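Local coordinates for protein Tni2 (Pseudomonas fluorescens, PDB 6B12) that probably serves as an immunity protein that binds the cognate toxin Tne2 and protects the bacterium that makes it from self-intoxication, at residues C[47-55]-C[66-74]; C[131-139]-C[145-153]. One frame throughout, in Å; residues are numbered along the deposited sequence.

Contact 1: C[47-55]-C[66-74]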
loop_
_atom_site.group_PDB
_atom_site.type_symbol
_atom_site.label_atom_id
_atom_site.label_comp_id
_atom_site.label_asym_id
_atom_site.label_seq_id
_atom_site.Cartn_x
_atom_site.Cartn_y
_atom_site.Cartn_z
ATOM N N SER C 47 22.593 2.925 7.956
ATOM C CA SER C 47 21.233 2.649 8.387
ATOM C C SER C 47 20.451 3.943 8.524
ATOM O O SER C 47 21.020 5.031 8.593
ATOM C CB SER C 47 21.223 1.909 9.723
ATOM O OG SER C 47 21.746 2.758 10.724
ATOM N N VAL C 48 19.133 3.790 8.580
ATOM C CA VAL C 48 18.217 4.832 9.046
ATOM C C VAL C 48 17.317 4.212 10.102
ATOM O O VAL C 48 16.936 3.043 9.997
ATOM C CB VAL C 48 17.395 5.418 7.883
ATOM C CG1 VAL C 48 18.336 6.180 6.932
ATOM C CG2 VAL C 48 16.653 4.300 7.138
ATOM N N VAL C 49 16.995 4.978 11.142
ATOM C CA VAL C 49 16.271 4.427 12.285
ATOM C C VAL C 49 15.148 5.380 12.641
ATOM O O VAL C 49 15.385 6.581 12.762
ATOM C CB VAL C 49 17.191 4.246 13.508
ATOM C CG1 VAL C 49 16.383 3.703 14.700
ATOM C CG2 VAL C 49 18.383 3.374 13.160
ATOM N N ASN C 50 13.942 4.849 12.821
ATOM C CA ASN C 50 12.803 5.677 13.231
ATOM C C ASN C 50 11.958 4.862 14.197
ATOM O O ASN C 50 11.327 3.893 13.779
ATOM C CB ASN C 50 11.992 6.119 12.001
ATOM C CG ASN C 50 10.881 7.098 12.358
ATOM O OD1 ASN C 50 10.677 7.399 13.527
ATOM N ND2 ASN C 50 10.168 7.591 11.359
ATOM N N SER C 51 11.923 5.244 15.486
ATOM C CA SER C 51 11.163 4.419 16.425
ATOM C C SER C 51 9.664 4.501 16.158
ATOM O O SER C 51 8.908 3.618 16.587
ATOM C CB SER C 51 11.495 4.820 17.862
ATOM O OG SER C 51 11.015 6.112 18.168
ATOM N N ARG C 52 9.223 5.510 15.400
ATOM C CA ARG C 52 7.836 5.601 14.969
ATOM C C ARG C 52 7.480 4.662 13.833
ATOM O O ARG C 52 6.288 4.519 13.525
ATOM C CB ARG C 52 7.522 7.026 14.517
ATOM C CG ARG C 52 7.532 8.005 15.664
ATOM C CD ARG C 52 7.455 9.424 15.157
ATOM N NE ARG C 52 7.105 10.321 16.263
ATOM C CZ ARG C 52 7.530 11.571 16.348
ATOM N NH1 ARG C 52 8.320 12.058 15.405
ATOM N NH2 ARG C 52 7.171 12.326 17.377
ATOM N N GLY C 53 8.469 4.061 13.190
ATOM C CA GLY C 53 8.238 3.149 12.096
ATOM C C GLY C 53 8.614 3.761 10.752
ATOM O O GLY C 53 8.562 4.988 10.547
ATOM N N LEU C 54 9.007 2.893 9.823
ATOM C CA LEU C 54 9.354 3.316 8.474
ATOM C C LEU C 54 9.070 2.176 7.516
ATOM O O LEU C 54 8.965 1.018 7.911
ATOM C CB LEU C 54 10.821 3.750 8.379
ATOM C CG LEU C 54 11.867 2.662 8.691
ATOM C CD1 LEU C 54 12.355 1.944 7.429
ATOM C CD2 LEU C 54 13.081 3.258 9.425
ATOM N N LEU C 55 8.946 2.518 6.237
ATOM C CA LEU C 55 8.777 1.530 5.186
ATOM C C LEU C 55 9.899 1.804 4.207
ATOM O O LEU C 55 10.010 2.929 3.715
ATOM C CB LEU C 55 7.392 1.669 4.539
ATOM C CG LEU C 55 6.866 0.617 3.578
ATOM C CD1 LEU C 55 6.743 -0.775 4.247
ATOM C CD2 LEU C 55 5.510 1.084 3.072
ATOM N N ALA C 66 14.198 4.105 -1.169
ATOM C CA ALA C 66 13.031 4.943 -0.931
ATOM C C ALA C 66 12.550 4.625 0.475
ATOM O O ALA C 66 12.349 3.455 0.812
ATOM C CB ALA C 66 11.932 4.687 -1.955
ATOM N N ILE C 67 12.360 5.665 1.283
ATOM C CA ILE C 67 12.070 5.502 2.697
ATOM C C ILE C 67 10.801 6.278 2.985
ATOM O O ILE C 67 10.802 7.502 2.859
ATOM C CB ILE C 67 13.204 6.045 3.585
ATOM C CG1 ILE C 67 14.582 5.471 3.209
ATOM C CG2 ILE C 67 12.847 5.792 5.046
ATOM C CD1 ILE C 67 14.704 4.047 3.485
ATOM N N LEU C 68 9.749 5.589 3.413
ATOM C CA LEU C 68 8.529 6.254 3.871
ATOM C C LEU C 68 8.607 6.331 5.391
ATOM O O LEU C 68 8.557 5.303 6.074
ATOM C CB LEU C 68 7.303 5.489 3.401
ATOM C CG LEU C 68 5.981 6.163 3.730
ATOM C CD1 LEU C 68 5.892 7.573 3.126
ATOM C CD2 LEU C 68 4.888 5.259 3.207
ATOM N N TRP C 69 8.711 7.554 5.908
ATOM C CA TRP C 69 9.140 7.842 7.270
ATOM C C TRP C 69 7.938 8.291 8.090
ATOM O O TRP C 69 7.330 9.312 7.762
ATOM C CB TRP C 69 10.185 8.951 7.194
ATOM C CG TRP C 69 10.967 9.307 8.413
ATOM C CD1 TRP C 69 10.743 10.370 9.267
ATOM C CD2 TRP C 69 12.179 8.697 8.840
ATOM N NE1 TRP C 69 11.744 10.421 10.211
ATOM C CE2 TRP C 69 12.642 9.413 9.957
ATOM C CE3 TRP C 69 12.937 7.611 8.364
ATOM C CZ2 TRP C 69 13.802 9.055 10.634
ATOM C CZ3 TRP C 69 14.088 7.261 9.044
ATOM C CH2 TRP C 69 14.507 7.984 10.153
ATOM N N ASN C 70 7.607 7.554 9.155
ATOM C CA ASN C 70 6.428 7.925 9.942
ATOM C C ASN C 70 6.714 9.187 10.742
ATOM O O ASN C 70 7.752 9.291 11.404
ATOM C CB ASN C 70 6.016 6.798 10.890
ATOM C CG ASN C 70 5.375 5.645 10.167
ATOM O OD1 ASN C 70 5.059 5.754 8.982
ATOM N ND2 ASN C 70 5.177 4.530 10.870
ATOM N N ASP C 71 5.769 10.146 10.712
ATOM C CA ASP C 71 5.980 11.444 11.352
ATOM C C ASP C 71 5.287 11.593 12.695
ATOM O O ASP C 71 5.504 12.602 13.376
ATOM C CB ASP C 71 5.523 12.580 10.425
ATOM C CG ASP C 71 6.442 12.737 9.201
ATOM O OD1 ASP C 71 7.681 12.624 9.356
ATOM O OD2 ASP C 71 5.928 12.981 8.089
ATOM N N ASP C 72 4.468 10.636 13.102
ATOM C CA ASP C 72 3.892 10.712 14.435
ATOM C C ASP C 72 3.653 9.291 14.940
ATOM O O ASP C 72 4.160 8.324 14.366
ATOM C CB ASP C 72 2.637 11.606 14.416
ATOM C CG ASP C 72 1.512 11.042 13.582
ATOM O OD1 ASP C 72 1.506 9.843 13.267
ATOM O OD2 ASP C 72 0.580 11.814 13.261
ATOM N N ASP C 73 2.854 9.164 16.009
ATOM C CA ASP C 73 2.670 7.878 16.663
ATOM C C ASP C 73 1.547 7.058 16.049
ATOM O O ASP C 73 1.233 5.979 16.569
ATOM C CB ASP C 73 2.422 8.065 18.170
ATOM C CG ASP C 73 1.091 8.748 18.485
ATOM O OD1 ASP C 73 0.408 9.244 17.558
ATOM O OD2 ASP C 73 0.728 8.799 19.686
ATOM N N THR C 74 0.957 7.527 14.949
ATOM C CA THR C 74 -0.226 6.875 14.402
ATOM C C THR C 74 0.070 5.875 13.302
ATOM O O THR C 74 -0.789 5.036 13.018
ATOM C CB THR C 74 -1.200 7.913 13.839
ATOM O OG1 THR C 74 -0.678 8.427 12.605
ATOM C CG2 THR C 74 -1.392 9.051 14.835
HETATM O O HOH W 1 3.987 5.563 14.448
HETATM O O HOH W 2 9.408 11.017 12.838
#
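Asn50 lies across the indole of Trp69: its CB stands over the six-membered ring, 3.6 Å from the centroid and close to the ring normal, a CH-pi contact. Trp69 and its neighbours belong to the antiparallel beta hairpin 54-58/64-70, and Asn50 opens the type I turn, ending at Gly53, that leads from strand 44-49 into it. With CG anti to the backbone N of Asn50 (chi1 -174°), the amide follows CB over the indole and ND2 reaches the Asn70 O, 3.0 Å away, in the carbonyl plane on a lone pair. OD1 turns back to accept from the Arg52 N, an Asx turn, so asparagine supplies both a donor for the hairpin and an acceptor for its own turn. Asn70 returns a bond of its own: its ND2 donates almost straight (169°) to the Arg52 O, 2.9 Å away, while its OD1 is hydrogen-bonded to a basic side chain of the partner protein. Gly53 has phi 107°, a backbone shape in which a CB would run into the preceding carbonyl, and its bareness leaves room for the Asn70 amide. The hairpin itself is joined by a pair of backbone hydrogen bonds between Leu55 and Leu68, whose CB atoms are 4.0 Å apart on the face that packs on Phe111. On the opposite face Val48 CB meets the edge of Trp69 at CZ3, and Leu54 CD2 reaches the same carbon. Arg52 runs extended past Asp72 and lays one face of its guanidinium over the Asp71 O, while NH1 donates to a water that in turn donates to the Asn70 O, 2.8 Å away.

Contact 2: C[131-139]-C[145-153]; sequences DQAMFRVDI and DIVSIQHSR
Ile146 sets its CG1 against Ile139 CG1 and Val137 CG1, early in the antiparallel beta hairpin 134-140/145-152, and this branched apolar side chain lies on the face shared with Val137 and Ile139, where it also touches Leu97 and Tyr108. Val147 and Ser148 both face Asp138, a classic beta bulge: the Asp138 O takes the Val147 N at 2.7 Å and, weakly, the Ser148 N. The extra residue shifts the pairing by one. Ile149 returns to the apolar face and presses CG2 against Phe135 CD2, 3.7 Å away. Gln150 lies alongside Arg136 on the other face, pointing the same way, with OE1 3.4 Å above the guanidinium plane. Arg136 NE, however, gives its hydrogen, in that plane, to Asp138 OD1 (3.0 Å) and NH2 reaches OD2, a side-on salt bridge; Thr123 also bonds to OD1 and Gln116 to OD2, a network expected to keep the aspartate charged. His151, its CG anti to N (chi1 -154°), stacks face to face on Phe135 with planes 24° apart; their close CA atoms (4.5 Å between Phe135 and His151), a non-hydrogen-bonded pair, bring the rings within stacking distance. Ser152, a small residue packing on an aromatic side chain of the partner protein, donates its N to the Met134 O at 2.8 Å.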
loop_
_atom_site.group_PDB
_atom_site.type_symbol
_atom_site.label_atom_id
_atom_site.label_comp_id
_atom_site.label_asym_id
_atom_site.label_seq_id
_atom_site.Cartn_x
_atom_site.Cartn_y
_atom_site.Cartn_z
ATOM N N ASP C 131 -10.168 13.448 -0.499
ATOM C CA ASP C 131 -11.159 12.403 -0.710
ATOM C C ASP C 131 -10.601 10.994 -0.561
ATOM O O ASP C 131 -11.341 10.033 -0.812
ATOM C CB ASP C 131 -11.814 12.540 -2.095
ATOM C CG ASP C 131 -10.823 12.398 -3.249
ATOM O OD1 ASP C 131 -9.593 12.281 -3.019
ATOM O OD2 ASP C 131 -11.289 12.390 -4.403
ATOM N N GLN C 132 -9.334 10.853 -0.171
ATOM C CA GLN C 132 -8.622 9.581 -0.021
ATOM C C GLN C 132 -8.552 8.782 -1.320
ATOM O O GLN C 132 -8.373 7.561 -1.286
ATOM C CB GLN C 132 -9.228 8.717 1.094
ATOM C CG GLN C 132 -9.336 9.422 2.445
ATOM C CD GLN C 132 -7.994 9.886 2.985
ATOM O OE1 GLN C 132 -7.045 9.107 3.078
ATOM N NE2 GLN C 132 -7.908 11.167 3.339
ATOM N N ALA C 133 -8.680 9.435 -2.476
ATOM C CA ALA C 133 -8.475 8.731 -3.734
ATOM C C ALA C 133 -7.011 8.351 -3.866
ATOM O O ALA C 133 -6.126 9.112 -3.463
ATOM C CB ALA C 133 -8.896 9.591 -4.927
HETATM N N MSE C 134 -6.761 7.170 -4.431
HETATM C CA MSE C 134 -5.406 6.639 -4.530
HETATM C C MSE C 134 -4.811 6.977 -5.879
HETATM O O MSE C 134 -5.484 6.875 -6.919
HETATM C CB MSE C 134 -5.376 5.113 -4.346
HETATM C CG MSE C 134 -5.961 4.601 -3.036
HETATM SE SE MSE C 134 -4.989 5.294 -1.486
HETATM C CE MSE C 134 -3.157 5.012 -2.091
ATOM N N PHE C 135 -3.545 7.361 -5.864
ATOM C CA PHE C 135 -2.820 7.656 -7.083
ATOM C C PHE C 135 -1.520 6.880 -7.069
ATOM O O PHE C 135 -0.846 6.806 -6.042
ATOM C CB PHE C 135 -2.530 9.137 -7.224
ATOM C CG PHE C 135 -3.750 9.939 -7.493
ATOM C CD1 PHE C 135 -4.604 10.280 -6.461
ATOM C CD2 PHE C 135 -4.054 10.330 -8.782
ATOM C CE1 PHE C 135 -5.762 11.006 -6.709
ATOM C CE2 PHE C 135 -5.202 11.069 -9.038
ATOM C CZ PHE C 135 -6.051 11.401 -8.004
ATOM N N ARG C 136 -1.193 6.301 -8.208
ATOM C CA ARG C 136 0.113 5.690 -8.416
ATOM C C ARG C 136 1.088 6.780 -8.836
ATOM O O ARG C 136 0.842 7.490 -9.828
ATOM C CB ARG C 136 0.010 4.606 -9.485
ATOM C CG ARG C 136 1.362 4.186 -10.019
ATOM C CD ARG C 136 1.195 3.140 -11.104
ATOM N NE ARG C 136 2.452 2.964 -11.833
ATOM C CZ ARG C 136 2.606 2.107 -12.830
ATOM N NH1 ARG C 136 1.581 1.339 -13.203
ATOM N NH2 ARG C 136 3.781 2.008 -13.437
ATOM N N VAL C 137 2.174 6.939 -8.080
ATOM C CA VAL C 137 3.172 7.976 -8.342
ATOM C C VAL C 137 4.496 7.292 -8.646
ATOM O O VAL C 137 5.100 6.662 -7.773
ATOM C CB VAL C 137 3.308 8.958 -7.172
ATOM C CG1 VAL C 137 4.300 10.097 -7.539
ATOM C CG2 VAL C 137 1.943 9.541 -6.814
ATOM N N ASP C 138 4.934 7.398 -9.889
ATOM C CA ASP C 138 6.225 6.866 -10.296
ATOM C C ASP C 138 7.269 7.960 -10.151
ATOM O O ASP C 138 7.048 9.100 -10.572
ATOM C CB ASP C 138 6.174 6.373 -11.743
ATOM C CG ASP C 138 5.420 5.054 -11.894
ATOM O OD1 ASP C 138 4.817 4.552 -10.910
ATOM O OD2 ASP C 138 5.424 4.503 -13.006
ATOM N N ILE C 139 8.413 7.601 -9.570
ATOM C CA ILE C 139 9.442 8.548 -9.160
ATOM C C ILE C 139 10.792 8.045 -9.673
ATOM O O ILE C 139 11.100 6.865 -9.526
ATOM C CB ILE C 139 9.459 8.698 -7.624
ATOM C CG1 ILE C 139 8.104 9.270 -7.150
ATOM C CG2 ILE C 139 10.620 9.596 -7.155
ATOM C CD1 ILE C 139 7.727 8.857 -5.730
ATOM N N ASP C 145 12.909 13.202 -8.850
ATOM C CA ASP C 145 11.735 13.868 -9.387
ATOM C C ASP C 145 10.609 12.902 -9.732
ATOM O O ASP C 145 10.822 11.772 -10.161
ATOM C CB ASP C 145 12.092 14.686 -10.618
ATOM C CG ASP C 145 12.956 15.874 -10.272
ATOM O OD1 ASP C 145 12.946 16.299 -9.091
ATOM O OD2 ASP C 145 13.637 16.370 -11.172
ATOM N N ILE C 146 9.385 13.368 -9.544
ATOM C CA ILE C 146 8.241 12.576 -9.959
ATOM C C ILE C 146 8.216 12.461 -11.473
ATOM O O ILE C 146 8.443 13.441 -12.197
ATOM C CB ILE C 146 6.951 13.211 -9.425
ATOM C CG1 ILE C 146 6.948 13.038 -7.911
ATOM C CG2 ILE C 146 5.764 12.575 -10.106
ATOM C CD1 ILE C 146 5.901 13.864 -7.201
ATOM N N VAL C 147 7.955 11.248 -11.950
ATOM C CA VAL C 147 7.854 10.954 -13.375
ATOM C C VAL C 147 6.429 11.092 -13.854
ATOM O O VAL C 147 6.166 11.821 -14.815
ATOM C CB VAL C 147 8.400 9.533 -13.655
ATOM C CG1 VAL C 147 8.116 9.120 -15.090
ATOM C CG2 VAL C 147 9.889 9.480 -13.371
ATOM N N SER C 148 5.491 10.450 -13.156
ATOM C CA SER C 148 4.095 10.478 -13.567
ATOM C C SER C 148 3.190 10.144 -12.401
ATOM O O SER C 148 3.604 9.509 -11.420
ATOM C CB SER C 148 3.820 9.496 -14.697
ATOM O OG SER C 148 4.163 8.206 -14.249
ATOM N N ILE C 149 1.930 10.564 -12.539
ATOM C CA ILE C 149 0.883 10.271 -11.575
ATOM C C ILE C 149 -0.308 9.693 -12.327
ATOM O O ILE C 149 -0.689 10.212 -13.381
ATOM C CB ILE C 149 0.458 11.537 -10.804
ATOM C CG1 ILE C 149 1.665 12.213 -10.138
ATOM C CG2 ILE C 149 -0.597 11.202 -9.785
ATOM C CD1 ILE C 149 1.445 13.733 -9.875
ATOM N N GLN C 150 -0.889 8.617 -11.805
ATOM C CA GLN C 150 -2.063 8.022 -12.434
ATOM C C GLN C 150 -3.069 7.674 -11.359
ATOM O O GLN C 150 -2.699 7.121 -10.320
ATOM C CB GLN C 150 -1.767 6.725 -13.204
ATOM C CG GLN C 150 -0.543 6.702 -14.066
ATOM C CD GLN C 150 -0.070 5.274 -14.320
ATOM O OE1 GLN C 150 1.131 4.991 -14.286
ATOM N NE2 GLN C 150 -1.020 4.361 -14.550
ATOM N N HIS C 151 -4.340 7.988 -11.623
ATOM C CA HIS C 151 -5.412 7.575 -10.733
ATOM C C HIS C 151 -5.409 6.056 -10.602
ATOM O O HIS C 151 -5.267 5.339 -11.598
ATOM C CB HIS C 151 -6.757 8.071 -11.276
ATOM C CG HIS C 151 -7.806 8.263 -10.227
ATOM N ND1 HIS C 151 -7.883 7.482 -9.095
ATOM C CD2 HIS C 151 -8.821 9.156 -10.138
ATOM C CE1 HIS C 151 -8.907 7.877 -8.358
ATOM N NE2 HIS C 151 -9.492 8.892 -8.970
ATOM N N SER C 152 -5.544 5.565 -9.371
ATOM C CA SER C 152 -5.567 4.137 -9.093
ATOM C C SER C 152 -6.798 3.795 -8.260
ATOM O O SER C 152 -7.552 4.669 -7.825
ATOM C CB SER C 152 -4.300 3.689 -8.357
ATOM O OG SER C 152 -4.215 2.274 -8.323
ATOM N N ARG C 153 -6.999 2.501 -8.044
ATOM C CA ARG C 153 -8.114 2.015 -7.237
ATOM C C ARG C 153 -7.787 0.634 -6.686
ATOM O O ARG C 153 -6.618 0.240 -6.629
ATOM C CB ARG C 153 -9.409 1.968 -8.055
ATOM O OXT ARG C 153 -8.679 -0.114 -6.284
HETATM O O HOH W 3 -8.948 5.438 -5.750
HETATM O O HOH W 4 2.154 6.819 -12.503
#

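In the fold
Read from the N terminus, the two contacts come in series: contact 1 closes first, over the short connection between residues 55 and 66, and contact 2 closes much later, over residues 140-144 near the C terminus. Neither encloses or crosses the other. Contact 1 joins the turn after strand 44-49 to the first hairpin of the four-stranded sheet, while contact 2 is the last hairpin of the five-stranded C-terminal sheet. Their centres are about 21 Å apart and they do not touch, but both lean on strand 102-112, where Leu68 and Val137 each reach Tyr108. Both also offer residues to the partner protein, Leu55, Leu68 and Asn70 from one and Gln132, Met134, Ser152 and Arg153 among those from the other.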